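Local coordinates for Lmo2349 protein (PDB 4GVO) that probably binds L-cystine or a related amino acid as the extracellular solute-binding protein of an ABC transporter, at residues A[29-34]-A[51-56]; A[108-111]-A[115-118]; A[215-220]-A[224-229]. All blocks are in the same frame, centred on the assembly; numbering follows the deposited sequence.

Contact 1: residues A[29-34]-A[51-56]; sequences GKLTGY and FKFKTM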
loop_
_atom_site.group_PDB
_atom_site.type_symbol
_atom_site.label_atom_id
_atom_site.label_comp_id
_atom_site.label_asym_id
_atom_site.label_seq_id
_atom_site.Cartn_x
_atom_site.Cartn_y
_atom_site.Cartn_z
ATOM N N GLY A 29 17.900 11.306 -6.358
ATOM C CA GLY A 29 18.149 9.915 -5.999
ATOM C C GLY A 29 17.988 9.664 -4.524
ATOM O O GLY A 29 18.601 8.745 -3.943
ATOM N N LYS A 30 17.166 10.501 -3.905
ATOM C CA LYS A 30 16.920 10.424 -2.476
ATOM C C LYS A 30 15.581 9.697 -2.257
ATOM O O LYS A 30 14.584 10.003 -2.916
ATOM C CB LYS A 30 16.833 11.813 -1.875
ATOM C CG LYS A 30 16.531 11.820 -0.383
ATOM C CD LYS A 30 16.229 13.228 0.154
ATOM C CE LYS A 30 14.723 13.500 0.206
ATOM N NZ LYS A 30 14.302 14.480 1.250
ATOM N N LEU A 31 15.614 8.709 -1.375
ATOM C CA LEU A 31 14.417 7.944 -1.060
ATOM C C LEU A 31 13.478 8.820 -0.202
ATOM O O LEU A 31 13.892 9.400 0.797
ATOM C CB LEU A 31 14.789 6.656 -0.338
ATOM C CG LEU A 31 13.700 5.683 -0.031
ATOM C CD1 LEU A 31 13.151 5.007 -1.291
ATOM C CD2 LEU A 31 14.162 4.638 0.954
ATOM N N THR A 32 12.221 8.906 -0.622
ATOM C CA THR A 32 11.280 9.764 0.089
ATOM C C THR A 32 9.846 9.272 -0.146
ATOM O O THR A 32 9.657 8.168 -0.615
ATOM C CB THR A 32 11.512 11.249 -0.308
ATOM O OG1 THR A 32 10.787 12.105 0.566
ATOM C CG2 THR A 32 11.143 11.533 -1.799
ATOM N N GLY A 33 8.841 10.082 0.220
ATOM C CA GLY A 33 7.443 9.727 0.206
ATOM C C GLY A 33 6.907 9.531 1.612
ATOM O O GLY A 33 7.667 9.443 2.567
ATOM N N TYR A 34 5.582 9.436 1.720
ATOM C CA TYR A 34 4.899 9.372 3.013
ATOM C C TYR A 34 5.495 8.332 3.968
ATOM O O TYR A 34 5.797 8.628 5.088
ATOM C CB TYR A 34 3.431 9.022 2.737
ATOM C CG TYR A 34 2.510 9.069 3.932
ATOM C CD1 TYR A 34 2.369 10.211 4.719
ATOM C CD2 TYR A 34 1.763 7.969 4.276
ATOM C CE1 TYR A 34 1.518 10.213 5.788
ATOM C CE2 TYR A 34 0.864 7.991 5.350
ATOM C CZ TYR A 34 0.754 9.106 6.110
ATOM O OH TYR A 34 -0.105 9.191 7.205
ATOM N N PHE A 51 17.234 3.866 12.285
ATOM C CA PHE A 51 16.493 3.188 11.219
ATOM C C PHE A 51 17.223 3.415 9.916
ATOM O O PHE A 51 17.580 4.547 9.565
ATOM C CB PHE A 51 15.063 3.718 11.122
ATOM C CG PHE A 51 14.170 3.309 12.265
ATOM C CD1 PHE A 51 14.308 3.853 13.535
ATOM C CD2 PHE A 51 13.132 2.380 12.083
ATOM C CE1 PHE A 51 13.487 3.473 14.585
ATOM C CE2 PHE A 51 12.309 2.029 13.149
ATOM C CZ PHE A 51 12.473 2.609 14.385
ATOM N N LYS A 52 17.416 2.344 9.183
ATOM C CA LYS A 52 17.950 2.429 7.858
ATOM C C LYS A 52 17.059 1.656 6.899
ATOM O O LYS A 52 16.385 0.740 7.309
ATOM C CB LYS A 52 19.337 1.868 7.807
ATOM C CG LYS A 52 19.443 0.436 8.125
ATOM C CD LYS A 52 20.897 -0.026 8.103
ATOM C CE LYS A 52 21.533 0.083 6.721
ATOM N NZ LYS A 52 22.920 -0.437 6.727
ATOM N N PHE A 53 17.097 2.017 5.623
ATOM C CA PHE A 53 16.239 1.391 4.652
ATOM C C PHE A 53 16.983 0.350 3.818
ATOM O O PHE A 53 18.176 0.468 3.536
ATOM C CB PHE A 53 15.620 2.457 3.733
ATOM C CG PHE A 53 14.728 3.420 4.455
ATOM C CD1 PHE A 53 13.414 3.083 4.769
ATOM C CD2 PHE A 53 15.217 4.646 4.885
ATOM C CE1 PHE A 53 12.612 3.980 5.428
ATOM C CE2 PHE A 53 14.414 5.526 5.580
ATOM C CZ PHE A 53 13.108 5.189 5.840
ATOM N N LYS A 54 16.196 -0.638 3.389
ATOM C CA LYS A 54 16.595 -1.631 2.407
ATOM C C LYS A 54 15.479 -1.682 1.370
ATOM O O LYS A 54 14.370 -2.124 1.665
ATOM C CB LYS A 54 16.806 -3.006 3.044
ATOM C CG LYS A 54 17.327 -4.054 2.073
ATOM C CD LYS A 54 17.356 -5.461 2.657
ATOM C CE LYS A 54 18.483 -5.707 3.634
ATOM N NZ LYS A 54 19.801 -5.950 2.964
ATOM N N THR A 55 15.767 -1.175 0.164
ATOM C CA THR A 55 14.774 -1.114 -0.890
ATOM C C THR A 55 14.783 -2.393 -1.702
ATOM O O THR A 55 15.807 -3.025 -1.878
ATOM C CB THR A 55 14.967 0.111 -1.780
ATOM O OG1 THR A 55 16.268 0.069 -2.371
ATOM C CG2 THR A 55 14.783 1.382 -0.968
ATOM N N MET A 56 13.596 -2.764 -2.150
ATOM C CA MET A 56 13.385 -4.015 -2.891
ATOM C C MET A 56 12.082 -3.916 -3.646
ATOM O O MET A 56 11.296 -2.985 -3.430
ATOM C CB MET A 56 13.468 -5.257 -1.981
ATOM C CG MET A 56 12.373 -5.284 -0.964
ATOM S SD MET A 56 12.641 -6.555 0.249
ATOM C CE MET A 56 14.043 -5.877 1.172
#

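Contact 2: residues A[108-111]-A[115-118]; sequences NSIN and DLAG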
loop_
_atom_site.group_PDB
_atom_site.type_symbol
_atom_site.label_atom_id
_atom_site.label_comp_id
_atom_site.label_asym_id
_atom_site.label_seq_id
_atom_site.Cartn_x
_atom_site.Cartn_y
_atom_site.Cartn_z
ATOM N N ASN A 108 -18.107 2.185 -18.173
ATOM C CA ASN A 108 -19.231 2.079 -17.265
ATOM C C ASN A 108 -19.855 0.690 -17.234
ATOM O O ASN A 108 -20.967 0.499 -16.727
ATOM C CB ASN A 108 -20.250 3.134 -17.633
ATOM C CG ASN A 108 -19.679 4.532 -17.431
ATOM O OD1 ASN A 108 -19.318 4.869 -16.309
ATOM N ND2 ASN A 108 -19.592 5.334 -18.499
ATOM N N SER A 109 -19.115 -0.287 -17.750
ATOM C CA SER A 109 -19.660 -1.639 -17.847
ATOM C C SER A 109 -19.560 -2.463 -16.574
ATOM O O SER A 109 -20.209 -3.507 -16.435
ATOM C CB SER A 109 -19.037 -2.377 -19.011
ATOM O OG SER A 109 -17.686 -2.754 -18.779
ATOM N N ILE A 110 -18.780 -1.964 -15.616
ATOM C CA ILE A 110 -18.506 -2.707 -14.368
ATOM C C ILE A 110 -18.886 -1.855 -13.133
ATOM O O ILE A 110 -18.459 -0.715 -13.001
ATOM C CB ILE A 110 -16.989 -3.037 -14.291
ATOM C CG1 ILE A 110 -16.591 -3.988 -15.382
ATOM C CG2 ILE A 110 -16.608 -3.589 -12.931
ATOM C CD1 ILE A 110 -15.108 -4.035 -15.739
ATOM N N ASN A 111 -19.709 -2.435 -12.276
ATOM C CA ASN A 111 -19.991 -1.893 -10.972
ATOM C C ASN A 111 -19.762 -2.984 -9.945
ATOM O O ASN A 111 -18.825 -2.891 -9.185
ATOM C CB ASN A 111 -21.391 -1.253 -10.919
ATOM C CG ASN A 111 -21.589 -0.502 -9.618
ATOM O OD1 ASN A 111 -21.622 -1.109 -8.581
ATOM N ND2 ASN A 111 -21.491 0.824 -9.673
ATOM N N ASP A 115 -20.047 -8.199 -12.487
ATOM C CA ASP A 115 -19.869 -7.667 -13.820
ATOM C C ASP A 115 -18.515 -8.000 -14.423
ATOM O O ASP A 115 -18.260 -7.666 -15.575
ATOM C CB ASP A 115 -20.087 -6.156 -13.852
ATOM C CG ASP A 115 -21.439 -5.690 -13.283
ATOM O OD1 ASP A 115 -22.431 -6.452 -13.259
ATOM O OD2 ASP A 115 -21.502 -4.497 -12.832
ATOM N N LEU A 116 -17.635 -8.635 -13.662
ATOM C CA LEU A 116 -16.370 -9.109 -14.172
ATOM C C LEU A 116 -16.434 -10.448 -14.877
ATOM O O LEU A 116 -15.423 -10.881 -15.398
ATOM C CB LEU A 116 -15.345 -9.233 -13.018
ATOM C CG LEU A 116 -15.047 -7.935 -12.258
ATOM C CD1 LEU A 116 -14.166 -8.283 -11.054
ATOM C CD2 LEU A 116 -14.331 -6.964 -13.171
ATOM N N ALA A 117 -17.608 -11.074 -14.959
ATOM C CA ALA A 117 -17.694 -12.374 -15.580
ATOM C C ALA A 117 -17.122 -12.325 -16.993
ATOM O O ALA A 117 -17.516 -11.456 -17.808
ATOM C CB ALA A 117 -19.133 -12.856 -15.599
ATOM N N GLY A 118 -16.187 -13.234 -17.294
ATOM C CA GLY A 118 -15.555 -13.309 -18.616
ATOM C C GLY A 118 -14.495 -12.266 -18.912
ATOM O O GLY A 118 -14.029 -12.194 -20.024
HETATM O O HOH W 1 -19.107 -5.856 -17.460
#

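Contact 3: residues A[215-220]-A[224-229]; sequences EALQSI and GTLKKL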
loop_
_atom_site.group_PDB
_atom_site.type_symbol
_atom_site.label_atom_id
_atom_site.label_comp_id
_atom_site.label_asym_id
_atom_site.label_seq_id
_atom_site.Cartn_x
_atom_site.Cartn_y
_atom_site.Cartn_z
ATOM N N GLU A 215 4.674 4.196 20.336
ATOM C CA GLU A 215 4.889 5.385 21.164
ATOM C C GLU A 215 5.275 6.579 20.293
ATOM O O GLU A 215 4.718 7.669 20.397
ATOM C CB GLU A 215 5.957 5.092 22.227
ATOM C CG GLU A 215 5.480 4.167 23.312
ATOM C CD GLU A 215 6.582 3.571 24.196
ATOM O OE1 GLU A 215 7.792 3.804 23.958
ATOM O OE2 GLU A 215 6.242 2.830 25.144
ATOM N N ALA A 216 6.204 6.343 19.385
ATOM C CA ALA A 216 6.631 7.408 18.503
ATOM C C ALA A 216 5.488 7.886 17.587
ATOM O O ALA A 216 5.259 9.091 17.413
ATOM C CB ALA A 216 7.828 6.953 17.676
ATOM N N LEU A 217 4.788 6.935 16.965
ATOM C CA LEU A 217 3.714 7.284 16.066
ATOM C C LEU A 217 2.612 8.028 16.844
ATOM O O LEU A 217 2.039 8.973 16.313
ATOM C CB LEU A 217 3.141 6.024 15.392
ATOM C CG LEU A 217 2.151 6.238 14.226
ATOM C CD1 LEU A 217 2.491 7.341 13.247
ATOM C CD2 LEU A 217 1.948 4.885 13.512
ATOM N N GLN A 218 2.281 7.606 18.063
ATOM C CA GLN A 218 1.252 8.316 18.809
ATOM C C GLN A 218 1.670 9.761 19.066
ATOM O O GLN A 218 0.858 10.657 19.000
ATOM C CB GLN A 218 0.977 7.621 20.143
ATOM C CG GLN A 218 -0.255 8.176 20.835
ATOM C CD GLN A 218 -1.503 7.917 19.992
ATOM O OE1 GLN A 218 -1.806 6.767 19.667
ATOM N NE2 GLN A 218 -2.220 8.968 19.629
ATOM N N SER A 219 2.947 9.991 19.370
ATOM C CA SER A 219 3.399 11.378 19.571
ATOM C C SER A 219 3.349 12.201 18.285
ATOM O O SER A 219 3.084 13.398 18.318
ATOM C CB SER A 219 4.793 11.427 20.205
ATOM O OG SER A 219 5.812 11.035 19.328
ATOM N N ILE A 220 3.581 11.564 17.146
ATOM C CA ILE A 220 3.449 12.182 15.835
ATOM C C ILE A 220 2.001 12.549 15.522
ATOM O O ILE A 220 1.729 13.588 14.922
ATOM C CB ILE A 220 4.083 11.249 14.786
ATOM C CG1 ILE A 220 5.612 11.213 14.987
ATOM C CG2 ILE A 220 3.740 11.626 13.343
ATOM C CD1 ILE A 220 6.299 10.027 14.315
ATOM N N GLY A 224 0.259 16.860 15.783
ATOM C CA GLY A 224 -0.208 17.330 14.507
ATOM C C GLY A 224 0.700 17.009 13.343
ATOM O O GLY A 224 0.393 17.363 12.217
ATOM N N THR A 225 1.777 16.287 13.601
ATOM C CA THR A 225 2.746 15.958 12.535
ATOM C C THR A 225 2.126 15.001 11.510
ATOM O O THR A 225 2.365 15.153 10.310
ATOM C CB THR A 225 4.060 15.408 13.134
ATOM O OG1 THR A 225 4.598 16.440 13.972
ATOM C CG2 THR A 225 5.079 15.049 12.023
ATOM N N LEU A 226 1.327 14.024 11.923
ATOM C CA LEU A 226 0.759 13.115 10.934
ATOM C C LEU A 226 -0.200 13.830 10.024
ATOM O O LEU A 226 -0.261 13.522 8.832
ATOM C CB LEU A 226 0.115 11.886 11.560
ATOM C CG LEU A 226 -0.036 10.683 10.603
ATOM C CD1 LEU A 226 1.326 10.083 10.287
ATOM C CD2 LEU A 226 -0.952 9.635 11.216
ATOM N N LYS A 227 -0.969 14.767 10.584
ATOM C CA LYS A 227 -1.833 15.601 9.732
ATOM C C LYS A 227 -1.050 16.326 8.630
ATOM O O LYS A 227 -1.422 16.315 7.454
ATOM C CB LYS A 227 -2.626 16.593 10.578
ATOM C CG LYS A 227 -3.424 17.602 9.779
ATOM C CD LYS A 227 -4.550 16.929 9.048
ATOM C CE LYS A 227 -5.284 17.857 8.015
ATOM N NZ LYS A 227 -4.434 18.289 6.861
ATOM N N LYS A 228 0.049 16.936 9.020
ATOM C CA LYS A 228 0.892 17.663 8.075
ATOM C C LYS A 228 1.539 16.734 7.017
ATOM O O LYS A 228 1.559 17.038 5.824
ATOM C CB LYS A 228 1.955 18.483 8.814
ATOM C CG LYS A 228 1.389 19.690 9.570
ATOM C CD LYS A 228 2.425 20.373 10.453
ATOM C CE LYS A 228 1.884 21.651 11.066
ATOM N NZ LYS A 228 2.007 22.808 10.119
ATOM N N LEU A 229 2.038 15.596 7.469
ATOM C CA LEU A 229 2.706 14.643 6.571
ATOM C C LEU A 229 1.702 14.086 5.575
ATOM O O LEU A 229 1.989 13.973 4.398
ATOM C CB LEU A 229 3.333 13.456 7.323
ATOM C CG LEU A 229 4.698 13.594 7.984
ATOM C CD1 LEU A 229 4.978 12.397 8.866
ATOM C CD2 LEU A 229 5.754 13.796 6.904
#

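Contact 1: residues A[29-34]-A[51-56]
The flat group here is the ring of Phe53, and one methyl of Leu31 leans on it. Leu31 CD2 comes in obliquely at the root of the ring, neither squarely over a face nor at an edge, and lies 3.7 Å from Phe53 CG. It is almost equally far from the two ortho carbons, 4.2 Å from Phe53 CD1 and 4.1 Å from Phe53 CD2, so it sits symmetrically about the base of the ring. The result is an off-centre CH-pi contact, with Leu31 CD2 4.2 Å from the centroid of the Phe53 ring and 29° off the ring normal. Val36 and Val39 of helix 34-44 also touch Phe53, tying this aromatic to the helix.

Beyond the ring, Leu31 and Thr55 meet tip to tip. Thr55 CG2 touches both leucine methyls, 3.8 Å from Leu31 CD2 and 4.0 Å from Leu31 CD1. The threonine rotation explains this: with CG2 anti to its own carbonyl carbon, the methyl is the branch presented to Leu31. No hydrogen bond joins the two segments, whose closest CA atoms, Leu31 and Phe53, are 8.9 Å apart; side chains alone bridge the gap at the protein surface.

Leu31 belongs to a small three-stranded antiparallel sheet, whereas Phe53 and Thr55 sit on strand 49-55. Parallel strands 9-15 and 49-55 are joined through helix 34-44 in a beta-alpha-beta crossover, with the small sheet of Leu31 inserted in the connection before the helix; such a unit is typical of a lobe of family 3 solute-binding proteins.

Contact 2: residues A[108-111]-A[115-118]
Ile110 and Leu116 set their side chains across each other at about a right angle. Leu116 CD2 is the atom that touches, lying against both methyls of the isoleucine: 4.0 Å from Ile110 CD1 and 4.1 Å from Ile110 CG2. Both residues are buried; both side chains also touch Leu101 of strand 95-104, and Ile110 touches Val103.

Asp115 points its carboxylate at the backbone of the other segment. Asn111 N donates to Asp115 OD2 over 2.8 Å with an angle of 159° at the hydrogen, entering on the anti lone pair, the one turned from the second oxygen. Asp115 CG stands anti to its own carbonyl carbon (chi1 -55°), which swings the carboxylate across to this N-H. Ser112 N adds a weak bond to the same OD2, so one oxygen gathers two successive backbone amides.

A water donates to Ser109 O at 2.8 Å and to Asp115 O at 2.7 Å, bridging the two backbones. This turn, which includes a short 3-10 segment reaching Leu116, belongs to the connection between strands 95-104 and 120-123, the latter paired in parallel with 145-148 as in the second lobe of bilobed solute-binding proteins.

Contact 3: residues A[215-220]-A[224-229]
Leu226 packs against Ile220 and Leu217 where helix 207-222 gives way to helix 225-234, in an alpha-alpha corner: two helices joined by a very short link, with the axes of their segments at 76°. Gly224 makes the turn. At its backbone angles a side chain would press on the preceding carbonyl oxygen, which calls for glycine, and it serves as N-cap of the second helix.

Start at Leu226 CB, which rests 4.0 Å from Ile220 CG2. From there CG swings anti to the backbone N (chi1 -159°), which brings CD1 to the side chains of the first helix. At the tip, Leu226 CD1 meets two partners, still 4.2 Å from Ile220 CG2 and now also 4.2 Å from Leu217 CD1, whose side chain slants past it one turn back. Tyr243, the last residue of the chain, and Leu38 of helix 34-44 add further cover to Leu226.

The same isoleucine methyl serves the neighbouring residue: Ile220 CG2 lies 3.8 Å from Thr225 CB and 3.9 Å from Thr225 CG2. Thr225 turns its hydroxyl elsewhere, to a hydrogen bond with Asp223 OD1. Ile220 itself also reaches Glu41 and Ile42, so helix 34-44 underlies the corner.

A backbone hydrogen bond spans the link, from Leu226 N to Ile220 O at 3.1 Å, and its donor stands above the carbonyl plane, 51° out of it, instead of on a lone pair.

How the contacts relate
Contacts 1, 2 and 3 follow one another along the chain without overlap. Contacts 1 and 3 share a lobe: their centres are 19 Å apart, helix 34-44 touches both, and they meet directly where Tyr34 OH lies 3.5 Å from Leu226 CD1. The sodium ion held by Asp43, Leu46 and Tyr49 is in this region too. Contact 2 is far off, 38 Å from contact 1 and 40 Å from contact 3 between centres, on the opposite side of the chain's centre, at the far end of what is probably the other lobe. Histidine and S-oxy cysteine occupy one pocket, probably in the cleft between the lobes; no residue of the three contacts lines it.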